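PDB 5XBU: endo-beta-1,4-glucanase, which probably hydrolyses internal beta-1,4-glycosidic bonds of cellulose, as a secreted snail endoglucanase of glycoside hydrolase family 45. Local coordinates for residues His14-Arg18 against Val132-Glu138; Lys35-Gly39 against Leu72-Cys78; Phe49-Lys55 against Asn174-Cys178; Thr58-Tyr64 against Val139-Leu143; Asn77-Cys81 against Glu164-Pro168. The contacts are given in a common frame with arbitrary orientation. Residue numbers count along the deposited sequence, not the author numbering.

Contact 1 of 5, residues His14-Arg18 against Val132-Glu138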
# COMPACT_ATOMS: atom_id res chain seq x y z
N HIS A 14 -8.06 -15.41 -14.39
CA HIS A 14 -8.80 -14.15 -14.35
C HIS A 14 -7.88 -12.95 -14.47
O HIS A 14 -8.34 -11.82 -14.32
CB HIS A 14 -9.63 -14.06 -13.08
CG HIS A 14 -10.53 -15.23 -12.90
ND1 HIS A 14 -10.26 -16.26 -12.03
CD2 HIS A 14 -11.64 -15.59 -13.58
CE1 HIS A 14 -11.20 -17.19 -12.14
NE2 HIS A 14 -12.06 -16.79 -13.07
N GLY A 15 -6.58 -13.19 -14.71
CA GLY A 15 -5.61 -12.14 -14.87
C GLY A 15 -4.95 -11.65 -13.61
O GLY A 15 -4.11 -10.75 -13.68
N VAL A 16 -5.29 -12.20 -12.46
CA VAL A 16 -4.77 -11.71 -11.18
C VAL A 16 -3.45 -12.43 -10.90
O VAL A 16 -3.39 -13.66 -10.84
CB VAL A 16 -5.76 -11.96 -10.05
CG1 VAL A 16 -5.17 -11.52 -8.75
CG2 VAL A 16 -7.06 -11.20 -10.32
N ARG A 17 -2.39 -11.65 -10.69
CA ARG A 17 -1.09 -12.25 -10.39
C ARG A 17 -1.07 -12.80 -8.97
O ARG A 17 -1.45 -12.10 -8.01
CB ARG A 17 0.03 -11.25 -10.63
CG ARG A 17 0.29 -11.04 -12.11
CD ARG A 17 1.42 -10.07 -12.33
NE ARG A 17 1.68 -9.81 -13.74
CZ ARG A 17 2.53 -10.49 -14.51
NH1 ARG A 17 3.20 -11.52 -14.03
NH2 ARG A 17 2.69 -10.11 -15.76
N ARG A 18 -0.62 -14.05 -8.85
CA ARG A 18 -0.59 -14.76 -7.58
C ARG A 18 0.73 -15.51 -7.45
O ARG A 18 1.42 -15.76 -8.43
CB ARG A 18 -1.74 -15.76 -7.49
CG ARG A 18 -3.12 -15.05 -7.63
CD ARG A 18 -4.26 -16.02 -7.35
NE ARG A 18 -5.54 -15.33 -7.52
CZ ARG A 18 -6.15 -14.54 -6.62
NH1 ARG A 18 -5.62 -14.32 -5.43
NH2 ARG A 18 -7.31 -13.96 -6.95
N VAL A 132 -7.30 -5.54 -12.16
CA VAL A 132 -5.87 -5.41 -11.92
C VAL A 132 -5.36 -4.10 -12.50
O VAL A 132 -6.00 -3.44 -13.34
CB VAL A 132 -5.09 -6.60 -12.51
CG1 VAL A 132 -5.46 -7.85 -11.79
CG2 VAL A 132 -5.27 -6.70 -14.03
N ASN A 133 -4.17 -3.70 -12.03
CA ASN A 133 -3.48 -2.58 -12.64
C ASN A 133 -2.80 -3.00 -13.94
O ASN A 133 -2.89 -4.15 -14.37
CB ASN A 133 -2.52 -1.86 -11.68
CG ASN A 133 -1.35 -2.70 -11.21
OD1 ASN A 133 -1.00 -3.72 -11.81
ND2 ASN A 133 -0.73 -2.27 -10.12
N SER A 134 -2.10 -2.05 -14.55
CA SER A 134 -1.47 -2.26 -15.84
C SER A 134 -0.37 -3.32 -15.80
O SER A 134 0.07 -3.75 -16.86
CB SER A 134 -0.91 -0.94 -16.35
OG SER A 134 0.23 -0.54 -15.60
N HIS A 135 0.06 -3.74 -14.62
CA HIS A 135 1.08 -4.75 -14.45
C HIS A 135 0.54 -6.07 -13.93
O HIS A 135 1.31 -7.00 -13.70
CB HIS A 135 2.21 -4.22 -13.58
CG HIS A 135 2.89 -3.05 -14.21
ND1 HIS A 135 3.51 -3.14 -15.43
CD2 HIS A 135 3.01 -1.76 -13.81
CE1 HIS A 135 4.00 -1.96 -15.75
NE2 HIS A 135 3.71 -1.10 -14.79
N GLY A 136 -0.80 -6.17 -13.78
CA GLY A 136 -1.44 -7.43 -13.44
C GLY A 136 -1.68 -7.67 -11.97
O GLY A 136 -2.03 -8.80 -11.61
N TYR A 137 -1.59 -6.64 -11.13
CA TYR A 137 -1.80 -6.82 -9.70
C TYR A 137 -3.16 -6.29 -9.27
O TYR A 137 -3.60 -5.23 -9.71
CB TYR A 137 -0.69 -6.12 -8.88
CG TYR A 137 0.67 -6.66 -9.24
CD1 TYR A 137 1.09 -7.87 -8.73
CD2 TYR A 137 1.47 -5.98 -10.12
CE1 TYR A 137 2.33 -8.42 -9.10
CE2 TYR A 137 2.72 -6.51 -10.50
CZ TYR A 137 3.13 -7.71 -9.97
OH TYR A 137 4.36 -8.21 -10.39
N GLU A 138 -3.79 -7.02 -8.35
CA GLU A 138 -5.12 -6.64 -7.86
C GLU A 138 -5.11 -5.45 -6.91
O GLU A 138 -6.18 -4.93 -6.59
CB GLU A 138 -5.82 -7.80 -7.17
CG GLU A 138 -5.19 -8.21 -5.88
CD GLU A 138 -5.98 -9.23 -5.09
OE1 GLU A 138 -6.96 -9.81 -5.63
OE2 GLU A 138 -5.64 -9.41 -3.89
O HOH W 1 -2.50 -9.50 -7.80

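Contact 2 of 5, residues Lys35-Gly39 against Leu72-Cys78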
# COMPACT_ATOMS: atom_id res chain seq x y z
N LYS A 35 -0.88 15.46 5.27
CA LYS A 35 -1.47 14.72 6.38
C LYS A 35 -1.99 13.37 5.91
O LYS A 35 -1.73 12.34 6.53
CB LYS A 35 -2.59 15.53 7.02
CG LYS A 35 -3.30 14.75 8.11
CD LYS A 35 -4.16 15.64 8.98
CE LYS A 35 -5.34 16.20 8.22
NZ LYS A 35 -6.13 17.13 9.10
N GLY A 36 -2.74 13.37 4.82
CA GLY A 36 -3.22 12.14 4.22
C GLY A 36 -4.69 11.88 4.49
O GLY A 36 -5.36 12.51 5.32
N ALA A 37 -5.18 10.87 3.79
CA ALA A 37 -6.59 10.60 3.63
C ALA A 37 -7.23 9.95 4.83
O ALA A 37 -8.46 9.81 4.84
CB ALA A 37 -6.79 9.72 2.39
N CYS A 38 -6.45 9.54 5.84
CA CYS A 38 -7.01 8.98 7.05
C CYS A 38 -6.95 9.97 8.21
O CYS A 38 -7.30 9.60 9.34
CB CYS A 38 -6.35 7.66 7.43
SG CYS A 38 -6.50 6.41 6.11
N GLY A 39 -6.58 11.21 7.95
CA GLY A 39 -6.61 12.21 9.00
C GLY A 39 -5.56 12.02 10.08
O GLY A 39 -5.78 12.42 11.23
N LEU A 72 -12.14 9.35 -0.60
CA LEU A 72 -10.74 9.62 -0.35
C LEU A 72 -10.51 10.30 0.99
O LEU A 72 -9.43 10.83 1.22
CB LEU A 72 -10.16 10.43 -1.51
CG LEU A 72 -10.08 9.70 -2.85
CD1 LEU A 72 -9.59 10.69 -3.89
CD2 LEU A 72 -9.18 8.46 -2.82
N TRP A 73 -11.50 10.30 1.87
CA TRP A 73 -11.38 10.76 3.25
C TRP A 73 -12.02 9.68 4.11
O TRP A 73 -13.18 9.32 3.89
CB TRP A 73 -12.08 12.10 3.45
CG TRP A 73 -12.12 12.56 4.87
CD1 TRP A 73 -13.21 12.60 5.68
CD2 TRP A 73 -11.03 13.05 5.64
NE1 TRP A 73 -12.87 13.08 6.92
CE2 TRP A 73 -11.53 13.37 6.91
CE3 TRP A 73 -9.67 13.25 5.38
CZ2 TRP A 73 -10.72 13.87 7.92
CZ3 TRP A 73 -8.87 13.75 6.38
CH2 TRP A 73 -9.40 14.06 7.63
N CYS A 74 -11.25 9.14 5.05
CA CYS A 74 -11.76 8.09 5.93
C CYS A 74 -12.31 6.91 5.12
O CYS A 74 -13.43 6.44 5.30
CB CYS A 74 -12.78 8.59 6.95
SG CYS A 74 -12.21 9.97 7.99
N GLY A 75 -11.46 6.42 4.22
CA GLY A 75 -11.78 5.20 3.51
C GLY A 75 -12.01 4.06 4.47
O GLY A 75 -11.46 4.03 5.58
N LYS A 76 -12.78 3.08 4.00
CA LYS A 76 -13.13 1.95 4.84
C LYS A 76 -11.91 1.28 5.44
O LYS A 76 -11.96 0.81 6.58
CB LYS A 76 -13.95 0.93 4.05
CG LYS A 76 -15.30 1.43 3.57
CD LYS A 76 -16.29 1.54 4.67
CE LYS A 76 -17.59 1.93 4.06
NZ LYS A 76 -17.84 1.09 2.87
N ASN A 77 -10.81 1.17 4.67
CA ASN A 77 -9.64 0.44 5.13
C ASN A 77 -8.56 1.31 5.76
O ASN A 77 -7.47 0.82 6.04
CB ASN A 77 -9.12 -0.49 4.04
CG ASN A 77 -10.02 -1.71 3.88
OD1 ASN A 77 -10.57 -2.23 4.87
ND2 ASN A 77 -10.19 -2.16 2.64
N CYS A 78 -8.89 2.56 6.11
CA CYS A 78 -7.99 3.33 6.96
C CYS A 78 -7.71 2.56 8.24
O CYS A 78 -8.62 2.01 8.87
CB CYS A 78 -8.62 4.68 7.32
SG CYS A 78 -8.50 5.95 6.08

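Contact 3 of 5, residues Phe49-Lys55 against Asn174-Cys178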
# COMPACT_ATOMS: atom_id res chain seq x y z
N PHE A 49 1.09 13.85 11.71
CA PHE A 49 1.90 13.51 12.87
C PHE A 49 3.25 13.00 12.40
O PHE A 49 3.33 12.28 11.39
CB PHE A 49 1.23 12.42 13.70
CG PHE A 49 -0.14 12.77 14.23
CD1 PHE A 49 -0.35 13.86 15.03
CD2 PHE A 49 -1.23 11.96 13.94
CE1 PHE A 49 -1.59 14.18 15.55
CE2 PHE A 49 -2.48 12.25 14.44
CZ PHE A 49 -2.67 13.37 15.25
N PRO A 50 4.33 13.31 13.13
CA PRO A 50 5.64 12.80 12.72
C PRO A 50 5.66 11.30 12.49
O PRO A 50 6.30 10.83 11.53
CB PRO A 50 6.57 13.25 13.86
CG PRO A 50 5.96 14.59 14.27
CD PRO A 50 4.44 14.31 14.21
N TRP A 51 4.98 10.51 13.33
CA TRP A 51 5.01 9.07 13.12
C TRP A 51 4.50 8.67 11.74
O TRP A 51 4.91 7.64 11.19
CB TRP A 51 4.27 8.31 14.22
CG TRP A 51 2.79 8.59 14.30
CD1 TRP A 51 2.15 9.39 15.20
CD2 TRP A 51 1.75 8.01 13.48
NE1 TRP A 51 0.81 9.36 14.98
CE2 TRP A 51 0.53 8.53 13.93
CE3 TRP A 51 1.75 7.09 12.43
CZ2 TRP A 51 -0.68 8.18 13.34
CZ3 TRP A 51 0.55 6.75 11.84
CH2 TRP A 51 -0.66 7.29 12.30
N ASN A 52 3.57 9.45 11.19
CA ASN A 52 2.99 9.15 9.88
C ASN A 52 3.90 9.54 8.71
O ASN A 52 3.62 9.19 7.56
CB ASN A 52 1.60 9.80 9.80
CG ASN A 52 0.82 9.33 8.62
OD1 ASN A 52 0.83 8.14 8.28
ND2 ASN A 52 0.11 10.26 7.97
N LEU A 53 5.01 10.20 8.99
CA LEU A 53 6.10 10.39 8.04
C LEU A 53 7.24 9.42 8.25
O LEU A 53 8.05 9.22 7.34
CB LEU A 53 6.64 11.83 8.16
CG LEU A 53 5.65 12.91 7.75
CD1 LEU A 53 6.26 14.26 7.96
CD2 LEU A 53 5.19 12.73 6.29
N GLN A 54 7.33 8.81 9.44
CA GLN A 54 8.51 8.05 9.85
C GLN A 54 8.33 6.53 9.79
O GLN A 54 9.33 5.81 9.61
CB GLN A 54 8.86 8.39 11.31
CG GLN A 54 9.29 9.81 11.52
CD GLN A 54 9.21 10.22 12.98
OE1 GLN A 54 8.52 9.60 13.79
NE2 GLN A 54 9.93 11.29 13.32
N LYS A 55 7.13 6.05 10.03
CA LYS A 55 6.87 4.62 10.23
C LYS A 55 6.53 3.93 8.93
O LYS A 55 6.55 4.54 7.87
CB LYS A 55 5.82 4.42 11.30
CG LYS A 55 6.29 4.81 12.68
CD LYS A 55 5.38 4.23 13.75
CE LYS A 55 5.86 4.55 15.11
NZ LYS A 55 5.04 3.82 16.11
N ASN A 174 -0.91 4.56 17.49
CA ASN A 174 -0.77 5.71 16.62
C ASN A 174 -2.09 6.03 15.93
O ASN A 174 -2.52 7.18 15.86
CB ASN A 174 0.27 5.44 15.52
CG ASN A 174 1.73 5.44 15.99
OD1 ASN A 174 2.52 4.67 15.45
ND2 ASN A 174 2.10 6.32 16.90
N TYR A 175 -2.75 5.00 15.38
CA TYR A 175 -3.94 5.22 14.57
C TYR A 175 -5.07 5.84 15.39
O TYR A 175 -5.91 6.56 14.85
CB TYR A 175 -4.41 3.90 13.91
CG TYR A 175 -5.52 4.20 12.93
CD1 TYR A 175 -5.28 4.98 11.79
CD2 TYR A 175 -6.84 3.83 13.18
CE1 TYR A 175 -6.30 5.39 10.95
CE2 TYR A 175 -7.88 4.20 12.33
CZ TYR A 175 -7.59 4.99 11.24
OH TYR A 175 -8.61 5.41 10.42
N GLN A 176 -5.09 5.57 16.69
CA GLN A 176 -6.13 6.11 17.56
C GLN A 176 -6.18 7.63 17.53
O GLN A 176 -7.24 8.21 17.79
CB GLN A 176 -5.97 5.56 18.97
CG GLN A 176 -6.34 4.09 19.00
CD GLN A 176 -5.82 3.31 20.17
OE1 GLN A 176 -5.07 3.81 21.00
NE2 GLN A 176 -6.23 2.05 20.24
N GLN A 177 -5.07 8.29 17.22
CA GLN A 177 -5.13 9.74 17.14
C GLN A 177 -5.45 10.27 15.75
O GLN A 177 -5.59 11.49 15.60
CB GLN A 177 -3.97 10.46 17.82
CG GLN A 177 -2.74 10.24 17.13
CD GLN A 177 -1.50 10.95 17.74
OE1 GLN A 177 -0.35 10.71 17.30
NE2 GLN A 177 -1.72 11.83 18.73
N CYS A 178 -5.63 9.41 14.75
CA CYS A 178 -6.09 9.88 13.46
C CYS A 178 -7.57 10.23 13.51
O CYS A 178 -8.37 9.58 14.19
CB CYS A 178 -5.87 8.81 12.39
SG CYS A 178 -4.11 8.29 12.30

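Contact 4 of 5, residues Thr58-Tyr64 against Val139-Leu143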
# COMPACT_ATOMS: atom_id res chain seq x y z
N THR A 58 1.39 3.28 4.49
CA THR A 58 1.12 3.13 3.08
C THR A 58 -0.14 3.89 2.65
O THR A 58 -1.08 4.11 3.43
CB THR A 58 1.03 1.63 2.72
OG1 THR A 58 0.84 1.44 1.32
CG2 THR A 58 -0.09 0.86 3.42
N ALA A 59 -0.13 4.23 1.37
CA ALA A 59 -1.27 4.71 0.59
C ALA A 59 -1.61 3.62 -0.43
O ALA A 59 -0.96 3.54 -1.48
CB ALA A 59 -0.91 6.01 -0.11
N PRO A 60 -2.60 2.78 -0.16
CA PRO A 60 -3.00 1.78 -1.16
C PRO A 60 -3.79 2.42 -2.29
O PRO A 60 -4.44 3.46 -2.13
CB PRO A 60 -3.89 0.81 -0.38
CG PRO A 60 -3.63 1.11 1.07
CD PRO A 60 -3.35 2.58 1.09
N SER A 61 -3.83 1.71 -3.40
CA SER A 61 -4.72 2.05 -4.48
C SER A 61 -6.16 2.20 -3.98
O SER A 61 -6.63 1.49 -3.08
CB SER A 61 -4.57 0.99 -5.58
OG SER A 61 -4.65 -0.33 -5.08
N GLU A 62 -6.85 3.14 -4.63
CA GLU A 62 -8.12 3.67 -4.17
C GLU A 62 -9.18 2.61 -3.87
O GLU A 62 -9.87 2.71 -2.84
CB GLU A 62 -8.64 4.62 -5.26
CG GLU A 62 -9.91 5.37 -4.93
CD GLU A 62 -10.28 6.38 -5.99
OE1 GLU A 62 -11.49 6.62 -6.13
OE2 GLU A 62 -9.39 6.94 -6.67
N ARG A 63 -9.39 1.65 -4.76
CA ARG A 63 -10.49 0.72 -4.55
C ARG A 63 -10.25 -0.22 -3.37
O ARG A 63 -11.21 -0.64 -2.74
CB ARG A 63 -10.82 -0.03 -5.84
CG ARG A 63 -11.42 0.86 -6.91
CD ARG A 63 -12.91 1.25 -6.62
NE ARG A 63 -13.36 2.19 -7.66
CZ ARG A 63 -13.14 3.50 -7.65
NH1 ARG A 63 -12.66 4.08 -6.56
NH2 ARG A 63 -13.38 4.20 -8.75
N TYR A 64 -9.00 -0.54 -3.03
CA TYR A 64 -8.76 -1.21 -1.76
C TYR A 64 -8.92 -0.25 -0.59
O TYR A 64 -9.57 -0.57 0.41
CB TYR A 64 -7.38 -1.89 -1.71
CG TYR A 64 -7.10 -2.47 -0.35
CD1 TYR A 64 -7.81 -3.55 0.15
CD2 TYR A 64 -6.18 -1.87 0.49
CE1 TYR A 64 -7.61 -4.03 1.42
CE2 TYR A 64 -5.98 -2.32 1.76
CZ TYR A 64 -6.68 -3.40 2.24
OH TYR A 64 -6.43 -3.81 3.53
N VAL A 139 -3.94 -5.06 -6.40
CA VAL A 139 -3.82 -3.97 -5.46
C VAL A 139 -2.40 -3.45 -5.56
O VAL A 139 -1.47 -4.18 -5.96
CB VAL A 139 -4.17 -4.42 -4.02
CG1 VAL A 139 -3.17 -5.38 -3.47
CG2 VAL A 139 -4.39 -3.24 -3.09
N HIS A 140 -2.23 -2.18 -5.21
CA HIS A 140 -0.95 -1.50 -5.18
C HIS A 140 -0.77 -0.85 -3.83
O HIS A 140 -1.70 -0.24 -3.30
CB HIS A 140 -0.87 -0.45 -6.27
CG HIS A 140 0.47 0.16 -6.39
ND1 HIS A 140 1.49 -0.49 -7.03
CD2 HIS A 140 0.96 1.32 -5.90
CE1 HIS A 140 2.57 0.26 -6.93
NE2 HIS A 140 2.29 1.36 -6.26
N PHE A 141 0.44 -0.91 -3.28
CA PHE A 141 0.80 -0.22 -2.04
C PHE A 141 1.89 0.81 -2.32
O PHE A 141 3.02 0.43 -2.65
CB PHE A 141 1.20 -1.19 -0.93
CG PHE A 141 0.06 -2.07 -0.54
CD1 PHE A 141 -0.99 -1.57 0.23
CD2 PHE A 141 -0.02 -3.40 -0.98
CE1 PHE A 141 -2.08 -2.35 0.55
CE2 PHE A 141 -1.11 -4.18 -0.64
CZ PHE A 141 -2.14 -3.67 0.11
N ASP A 142 1.56 2.09 -2.17
CA ASP A 142 2.55 3.15 -2.24
C ASP A 142 3.10 3.34 -0.83
O ASP A 142 2.34 3.55 0.11
CB ASP A 142 1.91 4.43 -2.79
CG ASP A 142 2.88 5.30 -3.56
OD1 ASP A 142 4.07 4.98 -3.65
OD2 ASP A 142 2.39 6.34 -4.07
N LEU A 143 4.40 3.23 -0.67
CA LEU A 143 5.00 3.15 0.65
C LEU A 143 5.66 4.49 1.00
O LEU A 143 6.51 4.98 0.27
CB LEU A 143 6.06 2.03 0.70
CG LEU A 143 5.53 0.66 0.19
CD1 LEU A 143 6.63 -0.35 0.27
CD2 LEU A 143 4.31 0.20 0.99

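Contact 5 of 5, residues Asn77-Cys81 against Glu164-Pro168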
# COMPACT_ATOMS: atom_id res chain seq x y z
N ASN A 77 -10.81 1.17 4.67
CA ASN A 77 -9.64 0.44 5.13
C ASN A 77 -8.56 1.31 5.76
O ASN A 77 -7.47 0.82 6.04
CB ASN A 77 -9.12 -0.49 4.04
CG ASN A 77 -10.02 -1.71 3.88
OD1 ASN A 77 -10.57 -2.23 4.87
ND2 ASN A 77 -10.19 -2.16 2.64
N CYS A 78 -8.89 2.56 6.11
CA CYS A 78 -7.99 3.33 6.96
C CYS A 78 -7.71 2.56 8.24
O CYS A 78 -8.62 2.01 8.87
CB CYS A 78 -8.62 4.68 7.32
SG CYS A 78 -8.50 5.95 6.08
N GLY A 79 -6.43 2.57 8.64
CA GLY A 79 -6.04 1.93 9.86
C GLY A 79 -5.86 0.43 9.79
O GLY A 79 -5.42 -0.17 10.79
N LYS A 80 -6.14 -0.19 8.65
CA LYS A 80 -5.80 -1.61 8.49
C LYS A 80 -4.30 -1.74 8.33
O LYS A 80 -3.63 -0.83 7.88
CB LYS A 80 -6.46 -2.20 7.23
CG LYS A 80 -7.97 -2.26 7.25
CD LYS A 80 -8.43 -3.33 8.23
CE LYS A 80 -9.90 -3.65 8.05
NZ LYS A 80 -10.23 -4.35 6.75
N CYS A 81 -3.79 -2.91 8.69
CA CYS A 81 -2.40 -3.24 8.44
C CYS A 81 -2.30 -4.39 7.45
O CYS A 81 -3.13 -5.30 7.41
CB CYS A 81 -1.67 -3.61 9.74
SG CYS A 81 -1.35 -2.13 10.75
N GLU A 164 -3.90 -8.91 4.93
CA GLU A 164 -4.24 -8.08 6.09
C GLU A 164 -3.86 -8.83 7.36
O GLU A 164 -4.02 -10.04 7.46
CB GLU A 164 -5.73 -7.80 6.16
CG GLU A 164 -6.13 -6.66 5.32
CD GLU A 164 -7.60 -6.27 5.47
OE1 GLU A 164 -8.29 -6.62 6.46
OE2 GLU A 164 -8.04 -5.54 4.58
N VAL A 165 -3.35 -8.09 8.33
CA VAL A 165 -2.95 -8.66 9.62
C VAL A 165 -3.37 -7.68 10.71
O VAL A 165 -3.49 -6.48 10.46
CB VAL A 165 -1.42 -8.89 9.68
CG1 VAL A 165 -0.98 -9.87 8.62
CG2 VAL A 165 -0.63 -7.59 9.50
N PRO A 166 -3.54 -8.17 11.93
CA PRO A 166 -3.72 -7.23 13.04
C PRO A 166 -2.53 -6.27 13.12
O PRO A 166 -1.38 -6.66 12.94
CB PRO A 166 -3.77 -8.14 14.27
CG PRO A 166 -4.12 -9.47 13.75
CD PRO A 166 -3.58 -9.57 12.37
N CYS A 167 -2.80 -5.01 13.41
CA CYS A 167 -1.71 -4.06 13.52
C CYS A 167 -0.87 -4.31 14.76
O CYS A 167 -1.40 -4.63 15.83
CB CYS A 167 -2.20 -2.61 13.57
SG CYS A 167 -2.92 -2.02 12.03
N PRO A 168 0.44 -4.14 14.66
CA PRO A 168 1.28 -4.11 15.85
C PRO A 168 0.77 -3.04 16.81
O PRO A 168 0.18 -2.03 16.40
CB PRO A 168 2.66 -3.77 15.27
CG PRO A 168 2.60 -4.31 13.81
CD PRO A 168 1.22 -3.92 13.43
O HOH W 2 -5.55 -4.77 10.04

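Contact 1 of 5, residues His14-Arg18 against Val132-Glu138
Gly136 closes the type I turn Asn133-Gly136 at positive phi, where a CB would run into Arg17 NE, while its own O accepts a hydrogen bond from Arg17 N at 3.0 Å. The extended Arg17 side chain then passes over the Tyr137 ring, CD 4.0 Å from the ring centroid in a CH-pi contact, and NE gives His135 O a weak bond of 2.8 Å; NH1 goes on to Cys9 O. One water continues the pairing, donating to Arg17 O and accepting from Glu138 N, both at 2.8 Å. Val16 CG2 also packs on Val132 CG1 at 4.0 Å. Glu138 OE1 lies 4.4 Å from Arg18 NH2, too far for a salt bridge; Arg18 pairs with Asp12, while Glu138 OE2 binds Trp162. Asn133 OD1 accepts from His135 N (3.0 Å) and Tyr137 N (3.1 Å), the first bond defining an Asx turn. An Asx-stabilised beta turn thus docks on the start of strand 17-19, between strands 10-11 and 22-30 in the sheet.

Contact 2 of 5, residues Lys35-Gly39 against Leu72-Cys78
Cys38 and Cys78 join the two loops through a disulfide, SG to SG 2.1 Å, with both chi1 angles in the m well (-58° and -80°) and chi3 at -86°, close to the relaxed value for such a bridge. Cys74, also m at -55°, turns its CB away from 35-39 and bonds instead to Cys180. Trp73 takes chi1 t, which swings the indole back along the first loop although its CA-CB bond points away: CH2 lies 3.6 Å from Gly39 CA and CZ3 3.9 Å from Gly36 O. A CB on Gly39 would press tightly on that ring. Beside it, Ala37 CB comes within 3.1 Å of Leu72 O. One backbone hydrogen bond crosses, Cys74 N to Ala37 O at 2.9 Å, and Trp73 CA adds a CA-H...O contact of 3.5 Å to Ala37 O. Two loops without regular secondary structure are thus linked by one covalent bond and one backbone hydrogen bond, with little apolar packing besides.

Contact 3 of 5, residues Phe49-Lys55 against Asn174-Cys178
Asn174, on the last part of helix 169-175, lays its CB over the indole of Trp51, 3.4 Å from the centroid of the six-membered ring and nearly on the ring normal, a close CH-pi contact. From the same side chain OD1 accepts a hydrogen bond of 2.7 Å from Lys55 NZ; that ammonium also forms a salt bridge with Asp170, one turn earlier in the helix, so Lys55 ties the residue just after helix 50-54 to two positions of the other helix. Tyr175 directs its CB away from 49-55, and its ring packs on Met107 of strand 104-108. There the chain bends through a type I turn, Tyr175-Cys178, closed by Cys178 N to Tyr175 O at 2.9 Å. The turn brings Gln177 back to Trp51 and Phe49: OE1 accepts from Trp51 NE1 at 2.9 Å, while the amide carbon CD lies over one face of the Phe49 ring and CG is 3.4 Å from Phe49 CE2. Cys178 finishes the surface with SG at the edge of the indole, 3.6 Å from Trp51 CZ2, a sulfur-aromatic contact, and is disulfide-bonded to Cys40, which Trp51 also touches. Helix 50-54 thus offers Trp51 to the end of helix 169-175 and the turn after it, next to the Cys40-Cys178 disulfide, beside the double-psi beta-barrel expected of a GH45 enzyme.

Contact 4 of 5, residues Thr58-Tyr64 against Val139-Leu143
Pro60 and Phe141 face each other as a non-hydrogen-bonded pair, CA to CA 4.4 Å, and the Phe141 ring packs against the proline, CE1 3.8 Å from Pro60 CB. Tyr64, on the following helix, folds back over the same side: the Phe141 edge points to its face in an offset edge-to-face pair, centroids 6.0 Å apart and planes at 77°. Val139 CG2 packs against Tyr64 CB at 3.6 Å. Strand segments 58-60 and 140-143 run antiparallel, their axes 4.5 Å apart, within the curled sheet of the double-psi beta-barrel to which the GH45 family is assigned. Ala59 and Asp142 form the hydrogen-bonded pair, Ala59 N to Asp142 O 2.9 Å and Asp142 N to Ala59 O 3.0 Å; Ala59 CB lies 4.2 Å from Asp142 CB, Tyr30 touches both residues, and Asp142 OD1 is hydrogen-bonded to Thr28. Past the strand end Ser61 bonds His140 twice, its N donating to His140 O at 2.9 Å and its OG accepting from His140 N at 3.0 Å. At the other end Thr58 OG1 donates to Asp142 O at 2.9 Å, while Leu143 CD2 approaches Thr58 OG1 to 3.7 Å. Thr58, Phe141 and Leu143 share their side with Leu84, Phe106 and Val108 of neighbouring strands.

Contact 5 of 5, residues Asn77-Cys81 against Glu164-Pro168
A disulfide and a salt bridge fasten the loop that leads into strand 81-86 to the end of strand 160-165, where one strand of the sheet begins and its neighbour ends. Cys81 SG and Cys167 SG are 2.0 Å apart with chi3 at 104°, and Cys81 SG also lies 4.1 Å from Pro168 CD, at the N-cap position of helix 169-175. Val165 N donates to Cys81 O at 2.9 Å, and a water accepts from Cys81 N (2.9 Å) and donates to Val165 O (2.7 Å). Cys81 CB rests 4.1 Å from Val165 CG2 on the face that turns to Val105. Ahead of the strand, the type II turn Asn77-Lys80 carries Gly79 at positive phi. Lys80 NZ forms a salt bridge with Glu164, NZ to OE1 3.0 Å, with a weaker bond of 3.3 Å from NZ to OE2. Lys80 NZ also donates to Asn77 OD1 at 2.9 Å, Asn77 ND2 bonds Tyr64 O, and Glu164 OE2 bonds Tyr64 OH, so the carboxylate is shared between a cation and a phenol. The chemistry implies a junction in which a covalent bond, an ion pair and one water supplement a single direct backbone hydrogen bond.

How the contacts relate
Contact 4 is the buried one, about 4 Å from the chain centre, and relies on strand ladder and aromatic packing; the other four lie 11 to 16 Å out and are only partly buried. Contacts 1, 4 and 5 reach the same sheet, whereas contacts 2 and 3 join loops and helices beside it. Among the five, disulfide cysteines occur in contacts 2, 3 and 5. Tyr64 of contact 4 reaches contact 5 at Glu164 and also meets Asn77, the residue that contacts 2 and 5 share along with Cys78. Contact 1, about 31 Å between centres from contact 3, has no disulfide; an arginine and a bridging water link its segments, and contact 5 too has such a water.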